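Local coordinates for periplasmic branched-chain amino acid-binding protein (Burkholderia mallei, PDB 3I09) that probably captures branched-chain amino acids or related small carboxylates in the periplasm and delivers them to an ABC transporter for import, at residues S81-A84 and L85-Q89. Sequence-based numbering, arbitrary orientation.
With AAE (acetoacetic acid), chain C.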
loop_
_atom_site.group_PDB
_atom_site.type_symbol
_atom_site.label_atom_id
_atom_site.label_comp_id
_atom_site.label_asym_id
_atom_site.label_seq_id
_atom_site.Cartn_x
_atom_site.Cartn_y
_atom_site.Cartn_z
ATOM N N SER A 81 -6.649 0.193 -6.080
ATOM C CA SER A 81 -6.623 1.614 -6.406
ATOM C C SER A 81 -7.877 2.098 -7.144
ATOM O O SER A 81 -8.199 3.260 -7.039
ATOM C CB SER A 81 -5.383 1.998 -7.222
ATOM O OG SER A 81 -4.207 1.968 -6.435
ATOM N N ALA A 82 -8.566 1.224 -7.883
ATOM C CA ALA A 82 -9.824 1.642 -8.536
ATOM C C ALA A 82 -10.842 1.979 -7.434
ATOM O O ALA A 82 -11.533 3.017 -7.510
ATOM C CB ALA A 82 -10.359 0.576 -9.485
ATOM N N THR A 83 -10.921 1.130 -6.400
ATOM C CA THR A 83 -11.805 1.411 -5.265
ATOM C C THR A 83 -11.329 2.615 -4.466
ATOM O O THR A 83 -12.150 3.415 -3.990
ATOM C CB THR A 83 -12.033 0.224 -4.327
ATOM O OG1 THR A 83 -10.891 0.006 -3.498
ATOM C CG2 THR A 83 -12.359 -1.050 -5.080
ATOM N N ALA A 84 -10.017 2.783 -4.344
ATOM C CA ALA A 84 -9.484 3.920 -3.593
ATOM C C ALA A 84 -9.929 5.250 -4.212
ATOM O O ALA A 84 -10.222 6.217 -3.499
ATOM C CB ALA A 84 -7.936 3.889 -3.529
ATOM N N LEU A 85 -9.875 5.303 -5.530
ATOM C CA LEU A 85 -10.231 6.505 -6.300
ATOM C C LEU A 85 -11.714 6.775 -6.331
ATOM O O LEU A 85 -12.111 7.918 -6.256
ATOM C CB LEU A 85 -9.648 6.427 -7.692
ATOM C CG LEU A 85 -8.117 6.553 -7.723
ATOM C CD1 LEU A 85 -7.584 6.190 -9.109
ATOM C CD2 LEU A 85 -7.646 7.962 -7.326
ATOM N N SER A 86 -12.541 5.733 -6.414
ATOM C CA SER A 86 -13.998 5.947 -6.365
ATOM C C SER A 86 -14.418 6.456 -4.986
ATOM O O SER A 86 -15.215 7.416 -4.882
ATOM C CB SER A 86 -14.777 4.687 -6.803
ATOM O OG SER A 86 -14.668 3.616 -5.877
HETATM N N MSE A 87 -13.846 5.886 -3.931
HETATM C CA MSE A 87 -14.102 6.368 -2.576
HETATM C C MSE A 87 -13.599 7.776 -2.319
HETATM O O MSE A 87 -14.267 8.573 -1.634
HETATM C CB MSE A 87 -13.497 5.384 -1.549
HETATM C CG MSE A 87 -14.287 4.099 -1.505
HETATM SE SE MSE A 87 -13.678 2.864 -0.092
HETATM C CE MSE A 87 -11.967 2.480 -0.715
ATOM N N ASN A 88 -12.421 8.068 -2.841
ATOM C CA ASN A 88 -11.817 9.413 -2.733
ATOM C C ASN A 88 -12.754 10.503 -3.231
ATOM O O ASN A 88 -12.855 11.565 -2.605
ATOM C CB ASN A 88 -10.538 9.421 -3.554
ATOM C CG ASN A 88 -9.662 10.619 -3.285
ATOM O OD1 ASN A 88 -9.305 10.905 -2.146
ATOM N ND2 ASN A 88 -9.269 11.309 -4.374
ATOM N N GLN A 89 -13.375 10.260 -4.381
ATOM C CA GLN A 89 -14.317 11.213 -4.937
ATOM C C GLN A 89 -15.520 11.447 -4.016
ATOM O O GLN A 89 -15.901 12.592 -3.783
ATOM C CB GLN A 89 -14.798 10.766 -6.298
ATOM C CG GLN A 89 -15.741 11.773 -6.886
ATOM C CD GLN A 89 -15.861 11.667 -8.370
ATOM O OE1 GLN A 89 -15.000 12.164 -9.114
ATOM N NE2 GLN A 89 -16.942 11.049 -8.830
HETATM O O1 AAE C . -3.365 -0.134 -5.281
HETATM C C2 AAE C . -3.584 -1.322 -5.575
HETATM O O3 AAE C . -4.525 -1.666 -6.324
HETATM C C4 AAE C . -2.632 -2.381 -5.046
HETATM C C5 AAE C . -3.115 -2.951 -3.741
HETATM O O8 AAE C . -4.044 -2.410 -3.095
HETATM C C9 AAE C . -2.302 -4.092 -3.203
#
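The carbonyl oxygen of Ala84 receives two groups: the backbone N of Asn88, at 2.9 Å, and the hydroxyl of Tyr98 on the neighbouring strand 97-100. Thr83 O accepts the straightest backbone bond of this turn, from Met87 N at 3.0 Å with an N-H...O angle of 168°. In selenomethionine Met87 the bend at chi3 (-65°) lays the end of the chain alongside the Thr83 side chain and brings CE to 3.4 Å from Thr83 O. Ser86 OG has its main partner in Ala56 O; Thr83 O, at 3.2 Å, competes for the same proton, and that bond is not settled. Leu85 N closes the first turn on Ser81 O, while Leu85 CG packs 3.4 Å from that same oxygen.

These bonds form the N-terminal turns of helix 81-94, the crossover of the beta-alpha-beta unit between strands 72-77 and 97-100 in one lobe of a type I periplasmic binding protein. At the helix start, Ser81 holds the acetoacetate carboxylate twice, its N 2.8 Å from O3 and its OG 2.5 Å from O1; the helix dipole would favour a negative group here. Asn80 N, Gly104 N and Tyr150 OH also bond the ligand. Two turns further on, Asn88 OD1 bonds Thr117 OG1 and ND2 bonds Gln112 O.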